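Long-range contacts in tungsten-containing formylmethanofuran dehydrogenase 2 subunit C (PDB 5T5I), which probably serves as a beta-helical subunit of the tungsten enzyme complex that interconverts carbon dioxide and formylmethanofuran in methanogenesis: residues 153-164 with 172-183; 196-204 with 215-223. All coordinates share one frame; numbering follows the deposited sequence.

Both contacts join successive coils of a parallel beta-helix and follow one another along the solenoid: contact 1 near the middle of the chain, contact 2 toward its C-terminal end, with centres about 14 Å apart. They adjoin through strands 177-179 and 196-198, which are neighbours; Met-180 N probably bonds Ala-198 O, and Gly-201 N probably bonds Pro-181 O. Contact 1 is the more regular, bonded from strand through turn to turn, and partly buried. Contact 2 is more deeply buried, yet it has just two direct backbone bonds and relies more on aromatic packing. A chain of another protein reaches both contacts, but more residues of contact 2.

Contact 1 (153-164 with 172-183); sequences TVHGNADNEIGE and IIKGDVNIMPGI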
loop_
_atom_site.group_PDB
_atom_site.type_symbol
_atom_site.label_atom_id
_atom_site.label_comp_id
_atom_site.label_asym_id
_atom_site.label_seq_id
_atom_site.Cartn_x
_atom_site.Cartn_y
_atom_site.Cartn_z
ATOM N N THR C 153 -43.279 -13.616 1.806
ATOM C CA THR C 153 -42.756 -13.012 0.574
ATOM C C THR C 153 -42.783 -11.486 0.736
ATOM O O THR C 153 -43.833 -10.925 1.032
ATOM C CB THR C 153 -43.550 -13.441 -0.667
ATOM O OG1 THR C 153 -43.631 -14.862 -0.702
ATOM C CG2 THR C 153 -42.900 -12.948 -1.967
ATOM N N VAL C 154 -41.635 -10.833 0.568
ATOM C CA VAL C 154 -41.491 -9.367 0.622
ATOM C C VAL C 154 -41.081 -8.946 -0.791
ATOM O O VAL C 154 -40.016 -9.364 -1.248
ATOM C CB VAL C 154 -40.440 -8.934 1.680
ATOM C CG1 VAL C 154 -40.223 -7.416 1.668
ATOM C CG2 VAL C 154 -40.840 -9.395 3.073
ATOM N N HIS C 155 -41.902 -8.136 -1.480
ATOM C CA HIS C 155 -41.614 -7.714 -2.863
ATOM C C HIS C 155 -40.558 -6.609 -2.944
ATOM O O HIS C 155 -39.869 -6.518 -3.952
ATOM C CB HIS C 155 -42.888 -7.322 -3.613
ATOM C CG HIS C 155 -43.784 -8.487 -3.895
ATOM N ND1 HIS C 155 -44.120 -8.833 -5.180
ATOM C CD2 HIS C 155 -44.337 -9.388 -3.047
ATOM C CE1 HIS C 155 -44.909 -9.888 -5.081
ATOM N NE2 HIS C 155 -45.041 -10.275 -3.818
ATOM N N GLY C 156 -40.428 -5.814 -1.881
ATOM C CA GLY C 156 -39.422 -4.762 -1.790
ATOM C C GLY C 156 -38.183 -5.258 -1.066
ATOM O O GLY C 156 -37.829 -6.438 -1.158
ATOM N N ASN C 157 -37.554 -4.372 -0.302
ATOM C CA ASN C 157 -36.359 -4.667 0.502
ATOM C C ASN C 157 -36.703 -5.010 1.941
ATOM O O ASN C 157 -37.798 -4.702 2.411
ATOM C CB ASN C 157 -35.427 -3.445 0.516
ATOM C CG ASN C 157 -35.033 -2.986 -0.866
ATOM O OD1 ASN C 157 -34.727 -3.797 -1.749
ATOM N ND2 ASN C 157 -35.062 -1.690 -1.109
ATOM N N ALA C 158 -35.746 -5.632 2.654
ATOM C CA ALA C 158 -35.849 -5.912 4.093
ATOM C C ALA C 158 -34.517 -5.530 4.746
ATOM O O ALA C 158 -33.551 -5.239 4.035
ATOM C CB ALA C 158 -36.217 -7.360 4.370
ATOM N N ASP C 159 -34.473 -5.456 6.066
ATOM C CA ASP C 159 -33.274 -4.962 6.767
ATOM C C ASP C 159 -32.400 -6.071 7.384
ATOM O O ASP C 159 -31.835 -6.857 6.619
ATOM C CB ASP C 159 -33.696 -3.893 7.783
ATOM C CG ASP C 159 -34.397 -2.691 7.161
ATOM O OD1 ASP C 159 -34.075 -2.347 5.999
ATOM O OD2 ASP C 159 -35.251 -2.082 7.842
ATOM N N ASN C 160 -32.203 -6.103 8.723
ATOM C CA ASN C 160 -31.301 -7.059 9.358
ATOM C C ASN C 160 -31.972 -8.275 9.930
ATOM O O ASN C 160 -33.127 -8.226 10.345
ATOM C CB ASN C 160 -30.538 -6.397 10.512
ATOM C CG ASN C 160 -29.526 -5.354 10.122
ATOM O OD1 ASN C 160 -29.294 -5.067 8.953
ATOM N ND2 ASN C 160 -28.826 -4.837 11.106
ATOM N N GLU C 161 -31.181 -9.346 10.043
ATOM C CA GLU C 161 -31.530 -10.564 10.758
ATOM C C GLU C 161 -32.834 -11.223 10.303
ATOM O O GLU C 161 -33.603 -11.729 11.127
ATOM C CB GLU C 161 -31.542 -10.269 12.278
ATOM C CG GLU C 161 -30.198 -9.780 12.809
ATOM C CD GLU C 161 -30.230 -9.488 14.294
ATOM O OE1 GLU C 161 -30.107 -10.443 15.096
ATOM O OE2 GLU C 161 -30.486 -8.318 14.657
ATOM N N ILE C 162 -33.072 -11.259 8.980
ATOM C CA ILE C 162 -34.256 -11.944 8.496
ATOM C C ILE C 162 -34.025 -13.456 8.740
ATOM O O ILE C 162 -32.891 -13.943 8.641
ATOM C CB ILE C 162 -34.616 -11.628 7.006
ATOM C CG1 ILE C 162 -33.586 -12.182 6.022
ATOM C CG2 ILE C 162 -34.838 -10.111 6.759
ATOM C CD1 ILE C 162 -34.222 -12.610 4.749
ATOM N N GLY C 163 -35.063 -14.149 9.155
ATOM C CA GLY C 163 -34.975 -15.573 9.467
ATOM C C GLY C 163 -34.064 -15.920 10.632
ATOM O O GLY C 163 -33.473 -17.001 10.666
ATOM N N GLU C 164 -33.945 -15.014 11.600
ATOM C CA GLU C 164 -33.129 -15.222 12.802
ATOM C C GLU C 164 -33.631 -16.455 13.585
ATOM O O GLU C 164 -34.813 -16.534 13.900
ATOM C CB GLU C 164 -33.157 -13.939 13.655
ATOM C CG GLU C 164 -32.428 -14.008 14.997
ATOM C CD GLU C 164 -33.303 -13.983 16.235
ATOM O OE1 GLU C 164 -34.529 -14.181 16.105
ATOM O OE2 GLU C 164 -32.747 -13.893 17.351
ATOM N N ILE C 172 -38.871 -15.336 1.155
ATOM C CA ILE C 172 -38.418 -14.838 -0.143
ATOM C C ILE C 172 -38.372 -13.304 -0.086
ATOM O O ILE C 172 -39.395 -12.680 0.192
ATOM C CB ILE C 172 -39.320 -15.339 -1.305
ATOM C CG1 ILE C 172 -39.291 -16.885 -1.399
ATOM C CG2 ILE C 172 -38.887 -14.704 -2.641
ATOM C CD1 ILE C 172 -40.353 -17.486 -2.293
ATOM N N ILE C 173 -37.198 -12.705 -0.326
ATOM C CA ILE C 173 -37.043 -11.243 -0.419
ATOM C C ILE C 173 -36.751 -10.969 -1.889
ATOM O O ILE C 173 -35.711 -11.407 -2.394
ATOM C CB ILE C 173 -35.905 -10.677 0.490
ATOM C CG1 ILE C 173 -35.984 -11.210 1.930
ATOM C CG2 ILE C 173 -35.893 -9.130 0.472
ATOM C CD1 ILE C 173 -37.275 -10.954 2.695
ATOM N N LYS C 174 -37.652 -10.279 -2.583
ATOM C CA LYS C 174 -37.452 -9.988 -4.007
ATOM C C LYS C 174 -36.452 -8.830 -4.236
ATOM O O LYS C 174 -35.828 -8.766 -5.287
ATOM C CB LYS C 174 -38.780 -9.765 -4.712
ATOM C CG LYS C 174 -39.692 -10.997 -4.632
ATOM C CD LYS C 174 -40.972 -10.863 -5.507
ATOM C CE LYS C 174 -41.451 -12.072 -6.302
ATOM N NZ LYS C 174 -40.850 -13.391 -5.929
ATOM N N GLY C 175 -36.291 -7.957 -3.240
ATOM C CA GLY C 175 -35.319 -6.874 -3.264
ATOM C C GLY C 175 -34.027 -7.232 -2.541
ATOM O O GLY C 175 -33.602 -8.395 -2.513
ATOM N N ASP C 176 -33.405 -6.223 -1.932
ATOM C CA ASP C 176 -32.149 -6.361 -1.193
ATOM C C ASP C 176 -32.373 -6.512 0.312
ATOM O O ASP C 176 -33.420 -6.131 0.835
ATOM C CB ASP C 176 -31.293 -5.102 -1.417
ATOM C CG ASP C 176 -31.071 -4.762 -2.875
ATOM O OD1 ASP C 176 -30.868 -5.699 -3.675
ATOM O OD2 ASP C 176 -31.134 -3.561 -3.221
ATOM N N VAL C 177 -31.355 -7.031 1.008
ATOM C CA VAL C 177 -31.305 -7.095 2.471
ATOM C C VAL C 177 -30.032 -6.385 2.941
ATOM O O VAL C 177 -29.088 -6.199 2.161
ATOM C CB VAL C 177 -31.429 -8.505 3.101
ATOM C CG1 VAL C 177 -32.728 -9.190 2.692
ATOM C CG2 VAL C 177 -30.231 -9.372 2.770
ATOM N N ASN C 178 -29.985 -6.040 4.226
ATOM C CA ASN C 178 -28.820 -5.386 4.792
ATOM C C ASN C 178 -27.834 -6.428 5.346
ATOM O O ASN C 178 -27.174 -7.079 4.536
ATOM C CB ASN C 178 -29.232 -4.298 5.789
ATOM C CG ASN C 178 -28.073 -3.416 6.183
ATOM O OD1 ASN C 178 -27.390 -2.890 5.332
ATOM N ND2 ASN C 178 -27.849 -3.189 7.458
ATOM N N ILE C 179 -27.729 -6.636 6.679
ATOM C CA ILE C 179 -26.750 -7.595 7.193
ATOM C C ILE C 179 -27.379 -8.739 7.976
ATOM O O ILE C 179 -28.497 -8.641 8.461
ATOM C CB ILE C 179 -25.634 -6.898 8.013
ATOM C CG1 ILE C 179 -26.183 -6.266 9.323
ATOM C CG2 ILE C 179 -24.905 -5.869 7.155
ATOM C CD1 ILE C 179 -25.090 -5.832 10.315
ATOM N N MET C 180 -26.640 -9.836 8.066
ATOM C CA MET C 180 -26.949 -11.023 8.865
ATOM C C MET C 180 -28.274 -11.744 8.538
ATOM O O MET C 180 -28.938 -12.216 9.467
ATOM C CB MET C 180 -26.879 -10.671 10.367
ATOM C CG MET C 180 -25.570 -9.994 10.747
ATOM S SD MET C 180 -25.248 -9.631 12.499
ATOM C CE MET C 180 -26.448 -8.332 12.836
ATOM N N PRO C 181 -28.638 -11.943 7.247
ATOM C CA PRO C 181 -29.813 -12.781 6.956
ATOM C C PRO C 181 -29.486 -14.238 7.300
ATOM O O PRO C 181 -28.357 -14.683 7.068
ATOM C CB PRO C 181 -30.015 -12.601 5.450
ATOM C CG PRO C 181 -28.646 -12.351 4.921
ATOM C CD PRO C 181 -27.953 -11.533 5.999
ATOM N N GLY C 182 -30.440 -14.942 7.898
ATOM C CA GLY C 182 -30.251 -16.328 8.320
ATOM C C GLY C 182 -29.340 -16.526 9.523
ATOM O O GLY C 182 -28.826 -17.635 9.734
ATOM N N ILE C 183 -29.129 -15.461 10.327
ATOM C CA ILE C 183 -28.322 -15.524 11.563
ATOM C C ILE C 183 -28.860 -16.665 12.462
ATOM O O ILE C 183 -30.058 -16.726 12.704
ATOM C CB ILE C 183 -28.292 -14.158 12.310
ATOM C CG1 ILE C 183 -27.303 -14.170 13.517
ATOM C CG2 ILE C 183 -29.692 -13.702 12.756
ATOM C CD1 ILE C 183 -25.903 -13.751 13.174
HETATM O O HOH W 1 -31.101 -9.560 6.884
#
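Thr-153 and Val-154 pair in parallel with Ile-172 and Ile-173, through bonds from Val-154 N to Ile-172 O and from Lys-174 N to Val-154 O. Inside the coil, Val-154 lies alongside Ile-173, whose CD1 sits 3.9 Å from Val-154 CB. On the outer side Lys-174 CD rests over one face of the His-155 ring, 4.0 Å from its centroid, a CH-pi contact; His-155 NE2 itself bonds Glu-127 of the preceding coil. At the corner, Asn-157 OD1 accepts from Asp-176 N at 2.8 Å, with the donor tilted 23° from the carbonyl plane, before Ala-158 N returns to Asp-176 O. Asn-160 then uses one oxygen twice: OD1 takes Asn-178 ND2 in its carbonyl plane, on a lone pair, at 2.8 Å, and Ile-179 N from above that plane at 3.2 Å. The two amides lie nearly coplanar, 8° apart. An alanine here would remove that acceptor and is likely to leave Ile-179 N and the Asn-178 amide without their mate. Glu-161 N meets Ile-179 O, while its carboxylate turns to a basic side chain of another protein chain. With CG1 between the backbone N and carbonyl carbon (chi1 68°), Ile-162 packs CG1 on Pro-181 CB and meets Ile-173 CG1 through CD1 at 3.6 Å, tip to tip; its O accepts from Gly-182 N at 2.7 Å. Glu-164 CB and CG lie against Ile-183 CG2. A coplanar, side-by-side asparagine pair, parallel backbone bonds and aliphatic side chains inside thus join two successive coils, as expected of a parallel beta-helix.

Contact 2 (196-204 with 215-223); sequences VVARAGGEM and MQEFLAGFK
Gln-216 N bonds Val-196 O at 2.9 Å, and Glu-217 N reaches Val-197 O only weakly. Val-196 and Met-215 form the one backbone bridge; from Arg-199 on, direct bonds give way to water. One water links Arg-199 N to Phe-218 O, another Ala-200 N to Glu-217 O. Side chains complete the first shell. Met-215 SD lies 4.0 Å from Ala-200 CB, and Leu-219 CD1 reaches Gly-202 CA at 3.6 Å. Ala-200 O meets the edge of the Phe-218 ring at CE1, 3.4 Å away. Met-204, its CG set between the backbone N and carbonyl carbon (chi1 76°), brings SD to the edge of Phe-222, 5.0 Å from the ring centroid, a Met-aromatic contact in which the side chains cross at about a right angle. Gly-201 O also lies at that ring's edge, near CZ. Within 215-223, Phe-218 CZ covers one face of Phe-222, and Met-215 CE one face of Phe-218. Further out, Phe-245 meets Phe-218 edge-to-face, and Val-258 of strand 256-261 backs both rings. Arg-199 and Glu-217 each form salt bridges to side chains of another protein's chain. Aromatic edges and bridging water thus replace regular strand pairing near the C-terminal end of the beta-helix, beside that chain.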
loop_
_atom_site.group_PDB
_atom_site.type_symbol
_atom_site.label_atom_id
_atom_site.label_comp_id
_atom_site.label_asym_id
_atom_site.label_seq_id
_atom_site.Cartn_x
_atom_site.Cartn_y
_atom_site.Cartn_z
ATOM N N VAL C 196 -26.960 -8.585 -0.772
ATOM C CA VAL C 196 -26.699 -8.708 0.671
ATOM C C VAL C 196 -25.460 -7.853 0.968
ATOM O O VAL C 196 -24.466 -7.963 0.254
ATOM C CB VAL C 196 -26.437 -10.174 1.123
ATOM C CG1 VAL C 196 -26.179 -10.255 2.634
ATOM C CG2 VAL C 196 -27.575 -11.101 0.714
ATOM N N VAL C 197 -25.482 -7.063 2.048
ATOM C CA VAL C 197 -24.305 -6.264 2.428
ATOM C C VAL C 197 -23.255 -7.191 3.077
ATOM O O VAL C 197 -22.104 -7.204 2.643
ATOM C CB VAL C 197 -24.671 -5.069 3.344
ATOM C CG1 VAL C 197 -23.423 -4.348 3.856
ATOM C CG2 VAL C 197 -25.602 -4.102 2.619
ATOM N N ALA C 198 -23.642 -7.953 4.101
ATOM C CA ALA C 198 -22.682 -8.811 4.798
ATOM C C ALA C 198 -23.317 -9.875 5.686
ATOM O O ALA C 198 -24.490 -9.795 6.044
ATOM C CB ALA C 198 -21.761 -7.955 5.660
ATOM N N ARG C 199 -22.484 -10.850 6.057
ATOM C CA ARG C 199 -22.736 -11.874 7.064
ATOM C C ARG C 199 -23.918 -12.804 6.805
ATOM O O ARG C 199 -24.577 -13.217 7.764
ATOM C CB ARG C 199 -22.888 -11.183 8.446
ATOM C CG ARG C 199 -21.689 -10.335 8.824
ATOM C CD ARG C 199 -21.940 -9.397 10.000
ATOM N NE ARG C 199 -20.793 -8.508 10.157
ATOM C CZ ARG C 199 -20.634 -7.592 11.105
ATOM N NH1 ARG C 199 -21.545 -7.443 12.055
ATOM N NH2 ARG C 199 -19.534 -6.853 11.140
ATOM N N ALA C 200 -24.152 -13.202 5.547
ATOM C CA ALA C 200 -25.235 -14.151 5.265
ATOM C C ALA C 200 -24.893 -15.496 5.912
ATOM O O ALA C 200 -23.760 -15.953 5.820
ATOM C CB ALA C 200 -25.424 -14.336 3.755
ATOM N N GLY C 201 -25.852 -16.069 6.622
ATOM C CA GLY C 201 -25.662 -17.358 7.262
ATOM C C GLY C 201 -24.742 -17.359 8.470
ATOM O O GLY C 201 -24.284 -18.430 8.879
ATOM N N GLY C 202 -24.477 -16.178 9.050
ATOM C CA GLY C 202 -23.640 -16.064 10.239
ATOM C C GLY C 202 -24.153 -16.971 11.339
ATOM O O GLY C 202 -25.347 -16.957 11.633
ATOM N N GLU C 203 -23.285 -17.846 11.859
ATOM C CA GLU C 203 -23.609 -18.807 12.920
ATOM C C GLU C 203 -24.756 -19.794 12.562
ATOM O O GLU C 203 -25.377 -20.363 13.456
ATOM C CB GLU C 203 -23.883 -18.061 14.237
ATOM C CG GLU C 203 -22.654 -17.333 14.750
ATOM C CD GLU C 203 -22.981 -16.380 15.876
ATOM O OE1 GLU C 203 -23.376 -15.230 15.586
ATOM O OE2 GLU C 203 -22.884 -16.805 17.051
ATOM N N MET C 204 -25.003 -20.053 11.265
ATOM C CA MET C 204 -26.044 -21.010 10.888
ATOM C C MET C 204 -25.557 -22.446 11.192
ATOM O O MET C 204 -24.358 -22.739 11.086
ATOM C CB MET C 204 -26.457 -20.858 9.396
ATOM C CG MET C 204 -25.454 -21.443 8.405
ATOM S SD MET C 204 -25.801 -21.169 6.636
ATOM C CE MET C 204 -27.502 -21.648 6.521
ATOM N N MET C 215 -23.273 -10.488 -2.881
ATOM C CA MET C 215 -22.965 -10.436 -1.442
ATOM C C MET C 215 -21.708 -9.547 -1.395
ATOM O O MET C 215 -20.686 -9.939 -1.961
ATOM C CB MET C 215 -22.644 -11.817 -0.841
ATOM C CG MET C 215 -23.802 -12.774 -0.859
ATOM S SD MET C 215 -23.580 -14.180 0.249
ATOM C CE MET C 215 -22.091 -14.851 -0.344
ATOM N N GLN C 216 -21.781 -8.338 -0.816
ATOM C CA GLN C 216 -20.596 -7.460 -0.780
ATOM C C GLN C 216 -19.439 -8.092 0.017
ATOM O O GLN C 216 -18.283 -7.976 -0.391
ATOM C CB GLN C 216 -20.917 -6.072 -0.196
ATOM C CG GLN C 216 -21.870 -5.216 -1.026
ATOM C CD GLN C 216 -22.088 -3.848 -0.400
ATOM O OE1 GLN C 216 -21.184 -3.251 0.194
ATOM N NE2 GLN C 216 -23.281 -3.290 -0.541
ATOM N N GLU C 217 -19.771 -8.748 1.152
ATOM C CA GLU C 217 -18.827 -9.411 2.055
ATOM C C GLU C 217 -19.406 -10.737 2.520
ATOM O O GLU C 217 -20.619 -10.874 2.604
ATOM C CB GLU C 217 -18.592 -8.556 3.298
ATOM C CG GLU C 217 -18.011 -7.179 3.029
ATOM C CD GLU C 217 -18.062 -6.306 4.267
ATOM O OE1 GLU C 217 -17.401 -6.660 5.270
ATOM O OE2 GLU C 217 -18.858 -5.341 4.285
ATOM N N PHE C 218 -18.539 -11.702 2.827
ATOM C CA PHE C 218 -18.959 -13.014 3.313
ATOM C C PHE C 218 -18.118 -13.401 4.553
ATOM O O PHE C 218 -17.564 -12.504 5.191
ATOM C CB PHE C 218 -18.969 -14.041 2.167
ATOM C CG PHE C 218 -19.681 -15.363 2.406
ATOM C CD1 PHE C 218 -20.908 -15.410 3.064
ATOM C CD2 PHE C 218 -19.096 -16.562 2.021
ATOM C CE1 PHE C 218 -21.539 -16.627 3.309
ATOM C CE2 PHE C 218 -19.734 -17.779 2.267
ATOM C CZ PHE C 218 -20.961 -17.802 2.886
ATOM N N LEU C 219 -18.061 -14.694 4.930
ATOM C CA LEU C 219 -17.488 -15.156 6.177
ATOM C C LEU C 219 -16.473 -16.289 5.998
ATOM O O LEU C 219 -16.722 -17.254 5.260
ATOM C CB LEU C 219 -18.680 -15.620 7.006
ATOM C CG LEU C 219 -19.640 -14.523 7.533
ATOM C CD1 LEU C 219 -20.923 -15.157 8.060
ATOM C CD2 LEU C 219 -19.000 -13.709 8.651
ATOM N N ALA C 220 -15.340 -16.184 6.718
ATOM C CA ALA C 220 -14.242 -17.137 6.631
ATOM C C ALA C 220 -14.507 -18.506 7.270
ATOM O O ALA C 220 -13.731 -19.428 7.035
ATOM C CB ALA C 220 -12.976 -16.524 7.196
ATOM N N GLY C 221 -15.593 -18.636 8.045
ATOM C CA GLY C 221 -15.993 -19.909 8.637
ATOM C C GLY C 221 -16.705 -20.851 7.670
ATOM O O GLY C 221 -17.093 -21.951 8.065
ATOM N N PHE C 222 -16.890 -20.449 6.397
ATOM C CA PHE C 222 -17.547 -21.297 5.395
ATOM C C PHE C 222 -16.513 -22.044 4.551
ATOM O O PHE C 222 -15.425 -21.521 4.324
ATOM C CB PHE C 222 -18.469 -20.458 4.513
ATOM C CG PHE C 222 -19.819 -20.205 5.147
ATOM C CD1 PHE C 222 -19.979 -19.217 6.105
ATOM C CD2 PHE C 222 -20.924 -20.975 4.801
ATOM C CE1 PHE C 222 -21.222 -18.996 6.702
ATOM C CE2 PHE C 222 -22.162 -20.762 5.409
ATOM C CZ PHE C 222 -22.299 -19.784 6.370
ATOM N N LYS C 223 -16.838 -23.269 4.113
ATOM C CA LYS C 223 -15.975 -24.072 3.247
ATOM C C LYS C 223 -16.554 -23.992 1.851
ATOM O O LYS C 223 -17.751 -24.190 1.672
ATOM C CB LYS C 223 -15.948 -25.534 3.689
ATOM C CG LYS C 223 -15.050 -26.445 2.864
ATOM C CD LYS C 223 -15.128 -27.879 3.378
ATOM C CE LYS C 223 -14.215 -28.813 2.615
ATOM N NZ LYS C 223 -14.875 -30.113 2.324
HETATM O O HOH W 2 -19.456 -10.646 6.197
HETATM O O HOH W 3 -22.916 -12.323 3.038
#